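Local coordinates for protein aldo-keto reductase 2E (Bombyx mori, PDB 3WCZ) that catalyses NADP-dependent reduction of carbonyl compounds, acting strongly on 3-dehydroecdysone, and may help regulate moulting in the silkworm, at residues E36-V41 / V64-A69; A40-I45 / I72-V77; D135-W140 / T166-N171; Y173-I178 / Q197-A202. All blocks are in the same frame, centred on the assembly; numbering follows the deposited sequence.

Contact 1: E36-V41 / V64-A69; sequences EVRQAV and VGQGIA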
# COMPACT_ATOMS: atom_id res chain seq x y z
N GLU A 36 -0.60 19.15 3.16
CA GLU A 36 -0.91 18.29 4.31
C GLU A 36 -0.22 16.93 4.21
O GLU A 36 -0.05 16.27 5.23
CB GLU A 36 -2.42 18.08 4.45
CG GLU A 36 -3.02 17.19 3.35
CD GLU A 36 -4.47 16.81 3.62
OE1 GLU A 36 -5.00 17.20 4.69
OE2 GLU A 36 -5.06 16.11 2.75
N VAL A 37 0.17 16.51 3.03
CA VAL A 37 0.89 15.26 2.88
C VAL A 37 2.30 15.39 3.44
O VAL A 37 2.79 14.49 4.09
CB VAL A 37 0.92 14.83 1.39
CG1 VAL A 37 1.83 13.63 1.20
CG2 VAL A 37 -0.49 14.53 0.88
N ARG A 38 2.98 16.51 3.19
CA ARG A 38 4.28 16.76 3.78
C ARG A 38 4.17 16.71 5.29
O ARG A 38 4.93 16.02 5.97
CB ARG A 38 4.83 18.13 3.33
CG ARG A 38 6.08 18.55 4.08
CD ARG A 38 6.37 20.07 3.94
NE ARG A 38 5.26 20.84 4.50
CZ ARG A 38 5.02 20.94 5.79
NH1 ARG A 38 5.84 20.42 6.68
NH2 ARG A 38 3.93 21.57 6.20
N GLN A 39 3.17 17.41 5.83
CA GLN A 39 2.99 17.43 7.28
C GLN A 39 2.66 16.04 7.83
O GLN A 39 3.16 15.66 8.89
CB GLN A 39 1.88 18.43 7.63
CG GLN A 39 1.70 18.66 9.13
CD GLN A 39 2.95 19.26 9.76
OE1 GLN A 39 3.40 20.34 9.35
NE2 GLN A 39 3.56 18.55 10.70
N ALA A 40 1.82 15.29 7.11
CA ALA A 40 1.45 13.94 7.56
C ALA A 40 2.66 13.02 7.60
O ALA A 40 2.82 12.24 8.53
CB ALA A 40 0.42 13.37 6.63
N VAL A 41 3.50 13.08 6.57
CA VAL A 41 4.73 12.28 6.56
C VAL A 41 5.61 12.61 7.75
O VAL A 41 6.13 11.71 8.44
CB VAL A 41 5.48 12.46 5.22
CG1 VAL A 41 6.91 11.91 5.30
CG2 VAL A 41 4.71 11.75 4.13
N VAL A 64 6.01 14.22 -0.11
CA VAL A 64 6.60 13.13 0.64
C VAL A 64 8.09 13.38 0.85
O VAL A 64 8.61 13.21 1.95
CB VAL A 64 6.34 11.79 -0.05
CG1 VAL A 64 7.09 10.69 0.65
CG2 VAL A 64 4.86 11.48 -0.09
N GLY A 65 8.78 13.79 -0.21
CA GLY A 65 10.17 14.11 -0.10
C GLY A 65 10.47 15.26 0.83
O GLY A 65 11.46 15.23 1.55
N GLN A 66 9.61 16.27 0.82
CA GLN A 66 9.75 17.40 1.74
C GLN A 66 9.63 16.93 3.20
O GLN A 66 10.41 17.36 4.04
CB GLN A 66 8.71 18.51 1.44
CG GLN A 66 8.96 19.26 0.15
CD GLN A 66 7.75 20.09 -0.27
OE1 GLN A 66 6.62 19.87 0.17
NE2 GLN A 66 7.99 21.08 -1.12
N GLY A 67 8.65 16.09 3.48
CA GLY A 67 8.43 15.58 4.82
C GLY A 67 9.58 14.72 5.30
O GLY A 67 10.04 14.86 6.43
N ILE A 68 10.08 13.85 4.43
CA ILE A 68 11.24 13.01 4.74
C ILE A 68 12.45 13.89 5.02
O ILE A 68 13.17 13.67 5.99
CB ILE A 68 11.55 12.04 3.61
CG1 ILE A 68 10.45 10.97 3.54
CG2 ILE A 68 12.94 11.44 3.76
CD1 ILE A 68 10.52 10.09 2.33
N ALA A 69 12.66 14.89 4.17
CA ALA A 69 13.84 15.74 4.32
C ALA A 69 13.79 16.49 5.65
O ALA A 69 14.80 16.64 6.33
CB ALA A 69 13.96 16.70 3.16
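Val41 holds CG1 anti to its backbone N (chi1 166°), which sends this methyl against the main chain of helix 61-73, 3.8 Å from Ile68 N and close to Gly67 C. Arg38 carries CG anti to its own N (chi1 171°) and thereby lays the methylene 3.6 Å from Gly67 N. Gly67 is what lets the backbones approach so far. A CB there would point at helix 35-46 and clash with Arg38 O and Val41 CB; without one, the CA atoms of Arg38 and Gly67 stand 4.4 Å apart and the short helix axes close to 7.4 Å at a crossing angle of -36°. Beside the glycine, the aliphatic part of Arg38 runs at about a right angle to Gln66, with Arg38 CG 3.7 Å from Gln66 CB. Arg38 then bends at its third torsion, and its charged end is taken by Asp35 and by Glu70, the latter a second tie to helix 61-73. On the side facing strand 51-53 the side chains that meet are all aliphatic. Val64 CG2 meets both Val37 CG1, at 3.9 Å, and Val41 CG2, at 4.2 Å, while Val41 CG1 also touches Ile68 CG1. Ile52 of strand 51-53 packs on Val41 and Val64, and Val37 rests on Arg25, an NADP(+)-binding residue that forms a salt bridge with Glu36. Two neighbouring helices packed side by side over a parallel strand, closely because of a glycine in the interface, belong to the outer helical layer of the (beta/alpha)8 barrel of aldo-keto reductases.

Contact 2: A40-I45 / I72-V77; sequences AVYWAI and IANGLV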
# COMPACT_ATOMS: atom_id res chain seq x y z
N ALA A 40 1.82 15.29 7.11
CA ALA A 40 1.45 13.94 7.56
C ALA A 40 2.66 13.02 7.60
O ALA A 40 2.82 12.24 8.53
CB ALA A 40 0.42 13.37 6.63
N VAL A 41 3.50 13.08 6.57
CA VAL A 41 4.73 12.28 6.56
C VAL A 41 5.61 12.61 7.75
O VAL A 41 6.13 11.71 8.44
CB VAL A 41 5.48 12.46 5.22
CG1 VAL A 41 6.91 11.91 5.30
CG2 VAL A 41 4.71 11.75 4.13
N TYR A 42 5.79 13.90 8.01
CA TYR A 42 6.56 14.31 9.17
C TYR A 42 5.97 13.80 10.48
O TYR A 42 6.66 13.21 11.31
CB TYR A 42 6.70 15.83 9.20
CG TYR A 42 7.66 16.30 10.27
CD1 TYR A 42 9.01 16.45 9.99
CD2 TYR A 42 7.22 16.52 11.57
CE1 TYR A 42 9.91 16.83 10.96
CE2 TYR A 42 8.11 16.91 12.55
CZ TYR A 42 9.45 17.08 12.23
OH TYR A 42 10.35 17.47 13.19
N TRP A 43 4.68 14.02 10.68
CA TRP A 43 4.02 13.57 11.88
C TRP A 43 4.11 12.04 12.06
O TRP A 43 4.27 11.53 13.17
CB TRP A 43 2.55 13.98 11.86
CG TRP A 43 2.28 15.37 12.31
CD1 TRP A 43 3.05 16.13 13.14
CD2 TRP A 43 1.11 16.14 12.01
NE1 TRP A 43 2.43 17.34 13.38
CE2 TRP A 43 1.25 17.37 12.69
CE3 TRP A 43 -0.02 15.93 11.22
CZ2 TRP A 43 0.29 18.38 12.61
CZ3 TRP A 43 -0.98 16.94 11.14
CH2 TRP A 43 -0.81 18.15 11.83
N ALA A 44 3.97 11.31 10.95
CA ALA A 44 4.04 9.86 11.00
C ALA A 44 5.41 9.42 11.48
O ALA A 44 5.53 8.61 12.39
CB ALA A 44 3.72 9.25 9.65
N ILE A 45 6.46 9.97 10.88
CA ILE A 45 7.80 9.61 11.33
C ILE A 45 8.02 9.98 12.79
O ILE A 45 8.58 9.20 13.55
CB ILE A 45 8.85 10.25 10.40
CG1 ILE A 45 8.72 9.68 8.98
CG2 ILE A 45 10.27 10.04 10.95
CD1 ILE A 45 9.52 10.42 7.92
N ILE A 72 14.58 14.04 8.53
CA ILE A 72 16.00 13.76 8.58
C ILE A 72 16.77 14.98 9.12
O ILE A 72 17.62 14.83 10.01
CB ILE A 72 16.51 13.31 7.20
CG1 ILE A 72 15.98 11.92 6.87
CG2 ILE A 72 18.05 13.30 7.13
CD1 ILE A 72 16.28 11.47 5.42
N ALA A 73 16.44 16.17 8.64
CA ALA A 73 17.15 17.38 9.04
C ALA A 73 16.92 17.72 10.50
O ALA A 73 17.79 18.31 11.15
CB ALA A 73 16.78 18.56 8.15
N ASN A 74 15.77 17.34 11.04
CA ASN A 74 15.45 17.63 12.43
C ASN A 74 15.91 16.51 13.34
O ASN A 74 15.69 16.59 14.56
CB ASN A 74 13.97 17.88 12.64
CG ASN A 74 13.52 19.23 12.13
OD1 ASN A 74 14.34 20.07 11.72
ND2 ASN A 74 12.22 19.46 12.15
N GLY A 75 16.51 15.46 12.79
CA GLY A 75 17.06 14.38 13.58
C GLY A 75 16.10 13.30 14.05
O GLY A 75 16.45 12.53 14.93
N LEU A 76 14.91 13.22 13.45
CA LEU A 76 13.97 12.18 13.84
C LEU A 76 14.43 10.80 13.42
O LEU A 76 14.19 9.80 14.11
CB LEU A 76 12.58 12.44 13.27
CG LEU A 76 11.83 13.70 13.69
CD1 LEU A 76 10.46 13.69 13.03
CD2 LEU A 76 11.67 13.79 15.20
N VAL A 77 15.10 10.73 12.26
CA VAL A 77 15.49 9.48 11.63
C VAL A 77 16.66 9.74 10.71
O VAL A 77 16.88 10.88 10.29
CB VAL A 77 14.39 8.85 10.74
CG1 VAL A 77 13.28 8.27 11.59
CG2 VAL A 77 13.91 9.82 9.62
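Asn74 ND2 donates to Tyr42 OH at 2.9 Å in an almost straight bond, with an angle of 177° at the hydrogen. The hydroxyl lies in the plane of the Asn74 amide, whereas the amide and the phenol ring stand 82° apart, and the two side chains cross at about a right angle. Leu76 covers one face of the same ring: its CD1 sits 3.6 Å above the plane, displaced toward the rim at CZ, in a CH-pi contact. Tyr42 CG is anti to the backbone N (chi1 -172°), and from there the ring extends to Asn74 and Leu76. One turn further along helix 35-46, Ile45 points at the loop and inserts CG2 against Val77, 3.6 Å from CG1 and 3.9 Å from CG2. The same methyl touches Leu76 CB at 4.1 Å, which joins the apolar cluster to the tyrosine. Leu82 packs on both Ile45 and Val77, and Ala71 of helix 61-73 lies against Ile45 and Leu76. Between Asn74 and Leu76 the chain turns at Gly75, whose positive phi ends helix 61-73 and whose N bonds back to Ile72 O, part of a Schellman motif.

Contact 3: D135-W140 / T166-N171; sequences DYLETW and TRLVSN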
# COMPACT_ATOMS: atom_id res chain seq x y z
N ASP A 135 3.21 -6.61 -22.29
CA ASP A 135 3.19 -7.67 -21.29
C ASP A 135 3.88 -7.17 -20.02
O ASP A 135 4.96 -6.60 -20.06
CB ASP A 135 3.94 -8.87 -21.86
CG ASP A 135 3.75 -10.15 -21.10
OD1 ASP A 135 3.28 -10.15 -19.93
OD2 ASP A 135 4.09 -11.21 -21.68
N TYR A 136 3.22 -7.39 -18.88
CA TYR A 136 3.81 -7.00 -17.59
C TYR A 136 5.09 -7.80 -17.32
O TYR A 136 5.90 -7.39 -16.50
CB TYR A 136 2.80 -7.14 -16.42
CG TYR A 136 2.20 -8.51 -16.32
CD1 TYR A 136 2.93 -9.56 -15.77
CD2 TYR A 136 0.93 -8.79 -16.78
CE1 TYR A 136 2.42 -10.83 -15.71
CE2 TYR A 136 0.40 -10.06 -16.74
CZ TYR A 136 1.15 -11.09 -16.19
OH TYR A 136 0.64 -12.35 -16.17
N LEU A 137 5.31 -8.90 -18.04
CA LEU A 137 6.59 -9.60 -17.91
C LEU A 137 7.74 -8.74 -18.43
O LEU A 137 8.86 -8.80 -17.92
CB LEU A 137 6.60 -10.94 -18.63
CG LEU A 137 5.68 -12.03 -18.13
CD1 LEU A 137 5.88 -13.23 -19.01
CD2 LEU A 137 5.96 -12.37 -16.67
N GLU A 138 7.47 -7.96 -19.46
CA GLU A 138 8.47 -7.03 -19.95
C GLU A 138 8.76 -5.93 -18.93
O GLU A 138 9.90 -5.56 -18.67
CB GLU A 138 8.04 -6.43 -21.28
CG GLU A 138 9.01 -5.38 -21.70
CD GLU A 138 8.75 -4.81 -23.07
OE1 GLU A 138 8.36 -5.61 -23.96
OE2 GLU A 138 8.97 -3.59 -23.26
N THR A 139 7.69 -5.39 -18.35
CA THR A 139 7.83 -4.35 -17.36
C THR A 139 8.68 -4.89 -16.20
O THR A 139 9.53 -4.20 -15.64
CB THR A 139 6.44 -3.94 -16.86
OG1 THR A 139 5.58 -3.72 -17.99
CG2 THR A 139 6.48 -2.70 -15.99
N TRP A 140 8.42 -6.15 -15.84
CA TRP A 140 9.12 -6.78 -14.72
C TRP A 140 10.60 -6.90 -15.03
O TRP A 140 11.43 -6.79 -14.11
CB TRP A 140 8.49 -8.14 -14.39
CG TRP A 140 9.02 -8.73 -13.13
CD1 TRP A 140 9.81 -9.84 -13.01
CD2 TRP A 140 8.83 -8.24 -11.81
NE1 TRP A 140 10.11 -10.06 -11.69
CE2 TRP A 140 9.50 -9.10 -10.93
CE3 TRP A 140 8.15 -7.13 -11.28
CZ2 TRP A 140 9.52 -8.89 -9.55
CZ3 TRP A 140 8.17 -6.93 -9.92
CH2 TRP A 140 8.85 -7.80 -9.08
N THR A 166 0.87 -16.05 -10.53
CA THR A 166 1.44 -17.34 -10.94
C THR A 166 2.29 -17.19 -12.21
O THR A 166 3.41 -17.73 -12.29
CB THR A 166 0.31 -18.36 -11.14
OG1 THR A 166 -0.31 -18.61 -9.88
CG2 THR A 166 0.80 -19.68 -11.73
N ARG A 167 1.78 -16.46 -13.21
CA ARG A 167 2.51 -16.32 -14.46
C ARG A 167 3.79 -15.55 -14.23
O ARG A 167 4.84 -15.87 -14.80
CB ARG A 167 1.63 -15.61 -15.48
CG ARG A 167 2.27 -15.43 -16.84
CD ARG A 167 1.23 -15.14 -17.92
NE ARG A 167 1.85 -14.93 -19.23
CZ ARG A 167 2.35 -13.77 -19.64
NH1 ARG A 167 2.31 -12.68 -18.89
NH2 ARG A 167 2.92 -13.69 -20.84
N LEU A 168 3.72 -14.51 -13.43
CA LEU A 168 4.89 -13.71 -13.13
C LEU A 168 5.94 -14.55 -12.43
O LEU A 168 7.11 -14.53 -12.85
CB LEU A 168 4.48 -12.47 -12.32
CG LEU A 168 5.62 -11.52 -11.95
CD1 LEU A 168 6.31 -11.03 -13.21
CD2 LEU A 168 5.11 -10.34 -11.13
N VAL A 169 5.54 -15.35 -11.43
CA VAL A 169 6.46 -16.22 -10.71
C VAL A 169 7.10 -17.27 -11.63
O VAL A 169 8.30 -17.53 -11.54
CB VAL A 169 5.75 -16.91 -9.51
CG1 VAL A 169 6.65 -17.97 -8.93
CG2 VAL A 169 5.38 -15.86 -8.46
N SER A 170 6.31 -17.86 -12.51
CA SER A 170 6.82 -18.92 -13.38
C SER A 170 7.73 -18.41 -14.49
O SER A 170 8.48 -19.21 -15.07
CB SER A 170 5.65 -19.66 -14.02
OG SER A 170 4.96 -20.40 -13.02
N ASN A 171 7.70 -17.12 -14.78
CA ASN A 171 8.37 -16.59 -15.94
C ASN A 171 9.34 -15.50 -15.66
O ASN A 171 9.76 -14.81 -16.58
CB ASN A 171 7.36 -16.13 -16.99
CG ASN A 171 6.59 -17.29 -17.58
OD1 ASN A 171 7.11 -17.99 -18.47
ND2 ASN A 171 5.37 -17.50 -17.13
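Over one face of the Arg167 guanidinium lies Leu137 CD1, 3.2 Å above the plane, while the Asp135 carboxylate and Tyr136 OH sit at its edge. Arg167 CG is anti to the backbone N and the chain stays extended to NE, which carries the guanidinium across to Asp135. The acid and the base meet tip to tip with their planes only 19° apart, in an end-on salt bridge: NH1 of Arg167 donates to the syn lone pair of Asp135 OD1 and NH2 to OD2, each at 2.9 Å and nearly straight. The Tyr136 ring is turned 89° from the guanidinium and adds a weak bond, Arg167 NH1 to Tyr136 OH at 3.2 Å; Asp135 OD1 lies above the centre of that ring. OD1 also accepts from Leu137 N at 3.0 Å, from above the carboxylate plane, so Asp135 is the N-cap of helix 136-148. This helix and helix 162-170 are neighbours in the outer layer of the (beta/alpha)8 barrel, their short axes crossing at -48°. An alanine in place of Asp135 would probably leave the guanidinium without its charged mate and the first turn of the helix without its side-chain cap. Leu168 puts CD1 over one face of Trp140, 3.5 Å above the ring plane near CG, in a CH-pi contact with the five-membered ring. Leu137 CD2 meets the same methyl at 3.7 Å, and its CD1 meets Asn171 CB. Ile155 and Val157 of strand 152-158 also touch the indole, whose NE1 bonds to Ile174 O.

Contact 4: Y173-I178 / Q197-A202; sequences YIRPVI and QSLGIA. With EDO (1,2-ethanediol), chain C.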
# COMPACT_ATOMS: atom_id res chain seq x y z
N TYR A 173 12.99 -14.44 -12.94
CA TYR A 173 14.03 -15.04 -12.10
C TYR A 173 13.93 -14.57 -10.68
O TYR A 173 14.41 -15.24 -9.77
CB TYR A 173 15.44 -14.76 -12.60
CG TYR A 173 16.00 -13.42 -12.19
CD1 TYR A 173 16.45 -13.18 -10.89
CD2 TYR A 173 16.09 -12.40 -13.12
CE1 TYR A 173 16.96 -11.94 -10.53
CE2 TYR A 173 16.60 -11.17 -12.77
CZ TYR A 173 17.04 -10.94 -11.48
OH TYR A 173 17.55 -9.70 -11.18
N ILE A 174 13.29 -13.44 -10.47
CA ILE A 174 12.99 -13.05 -9.11
C ILE A 174 11.52 -12.72 -8.93
O ILE A 174 10.99 -11.89 -9.67
CB ILE A 174 13.82 -11.89 -8.74
CG1 ILE A 174 13.46 -11.41 -7.34
CG2 ILE A 174 13.64 -10.80 -9.66
CD1 ILE A 174 14.53 -10.53 -6.75
N ARG A 175 10.85 -13.36 -7.98
CA ARG A 175 9.43 -13.08 -7.78
C ARG A 175 9.29 -11.81 -6.93
O ARG A 175 10.24 -11.34 -6.29
CB ARG A 175 8.66 -14.26 -7.18
CG ARG A 175 8.89 -14.45 -5.74
CD ARG A 175 8.33 -15.78 -5.23
NE ARG A 175 8.94 -16.92 -5.93
CZ ARG A 175 8.58 -18.19 -5.78
NH1 ARG A 175 7.60 -18.54 -4.97
NH2 ARG A 175 9.22 -19.11 -6.48
N PRO A 176 8.13 -11.18 -7.04
CA PRO A 176 7.89 -9.97 -6.28
C PRO A 176 8.02 -10.24 -4.79
O PRO A 176 7.67 -11.34 -4.32
CB PRO A 176 6.47 -9.58 -6.67
CG PRO A 176 5.89 -10.75 -7.30
CD PRO A 176 6.97 -11.55 -7.87
N VAL A 177 8.53 -9.27 -4.03
CA VAL A 177 8.51 -9.38 -2.57
C VAL A 177 7.12 -9.17 -2.00
O VAL A 177 6.80 -9.72 -0.94
CB VAL A 177 9.45 -8.38 -1.86
CG1 VAL A 177 10.91 -8.68 -2.18
CG2 VAL A 177 9.12 -6.92 -2.22
N ILE A 178 6.29 -8.43 -2.74
CA ILE A 178 5.00 -7.93 -2.28
C ILE A 178 4.03 -7.84 -3.43
O ILE A 178 4.42 -7.54 -4.55
CB ILE A 178 5.18 -6.53 -1.65
CG1 ILE A 178 5.60 -6.72 -0.18
CG2 ILE A 178 3.89 -5.64 -1.75
CD1 ILE A 178 6.20 -5.54 0.48
N GLN A 197 0.73 -15.60 -0.11
CA GLN A 197 1.49 -16.03 1.05
C GLN A 197 2.09 -17.41 0.84
O GLN A 197 3.25 -17.65 1.24
CB GLN A 197 0.62 -15.97 2.29
CG GLN A 197 0.32 -14.52 2.69
CD GLN A 197 -0.60 -14.40 3.89
OE1 GLN A 197 -1.33 -15.34 4.23
NE2 GLN A 197 -0.58 -13.23 4.53
N SER A 198 1.35 -18.29 0.18
CA SER A 198 1.88 -19.63 -0.09
C SER A 198 3.14 -19.58 -0.96
O SER A 198 3.97 -20.51 -0.92
CB SER A 198 0.85 -20.53 -0.76
OG SER A 198 0.67 -20.21 -2.14
N LEU A 199 3.28 -18.54 -1.78
CA LEU A 199 4.42 -18.37 -2.68
C LEU A 199 5.54 -17.49 -2.06
O LEU A 199 6.48 -17.12 -2.76
CB LEU A 199 3.93 -17.73 -3.97
CG LEU A 199 3.08 -18.66 -4.84
CD1 LEU A 199 2.35 -17.89 -5.91
CD2 LEU A 199 3.94 -19.71 -5.46
N GLY A 200 5.41 -17.14 -0.79
CA GLY A 200 6.37 -16.27 -0.13
C GLY A 200 6.32 -14.81 -0.55
O GLY A 200 7.30 -14.09 -0.41
N ILE A 201 5.16 -14.40 -1.05
CA ILE A 201 4.93 -13.03 -1.46
C ILE A 201 4.05 -12.37 -0.40
O ILE A 201 2.90 -12.78 -0.20
CB ILE A 201 4.26 -13.00 -2.84
CG1 ILE A 201 5.14 -13.66 -3.90
CG2 ILE A 201 3.91 -11.55 -3.25
CD1 ILE A 201 4.43 -13.88 -5.23
N ALA A 202 4.60 -11.38 0.30
CA ALA A 202 3.84 -10.68 1.32
C ALA A 202 2.81 -9.76 0.68
O ALA A 202 2.93 -9.36 -0.48
CB ALA A 202 4.77 -9.90 2.25
C1 EDO C . 12.23 -17.03 -7.86
O1 EDO C . 10.80 -17.01 -8.05
C2 EDO C . 12.57 -16.56 -6.44
O2 EDO C . 12.38 -15.13 -6.37
O HOH W 1 8.46 -11.56 0.39
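Ile178 and Ala202 form a parallel bridge where the adjacent barrel strands 178-182 and 202-206 begin, their CA atoms 4.7 Å apart. Ala202 N donates to Val177 O at 3.0 Å, and Ile178 CA makes a short CA-H...O contact with Ala202 O. A water donates to both Val177 O and Gly200 O just ahead of the bridge. Just before its strand, Ile201 sets CG1 3.5 Å from Pro176 O and CD1 4.0 Å from Pro176 CG, while its CG2 packs against the Ile178 backbone. Ile165 of helix 162-170 lies on Ile201 and Leu199. Arg175 spans to the end of helix 190-198. Its CG stands between the backbone N and the carbonyl carbon (chi1 76°), CD packs 4.1 Å from Ile201 CG1, the chain bends at chi3, and NH1 bonds to Leu199 O at 2.9 Å. A bound ethanediol, probably from the crystallisation liquor, takes NE at 2.8 Å and NH2 on its O1, which with Leu199 O on NH1 probably steadies the guanidinium in the crystal; its O2 accepts from Arg175 N. An alanine at Arg175 would probably leave Leu199 O without this donor and open a gap beside Ile201 CG1. Gly200, with positive phi, closes helix 190-198 in a Schellman motif and leads into strand 202-206, a short helix-to-strand connection within the (beta/alpha)8 barrel.

Overall arrangement
From the N terminus, helix 35-46 first meets helix 61-73 in contact 1, closing a loop that contains strand 51-53. Contact 2 starts from the same helix and shares Ala40 and Val41; its slightly longer loop overlaps the first and carries the pairing past the end of helix 61-73. After strands 83-88 and 114-119, contact 3 joins helices 136-148 and 162-170 around strand 152-158. Contact 4 follows in series, closing a loop through strand 178-182 and helix 190-198 and bringing the start of strand 202-206 beside that of strand 178-182. Contacts 3 and 4 touch through Trp140 and Val169, whereas contacts 1 and 3 lie on opposite sides of the chain's centre, about 33 Å between centres.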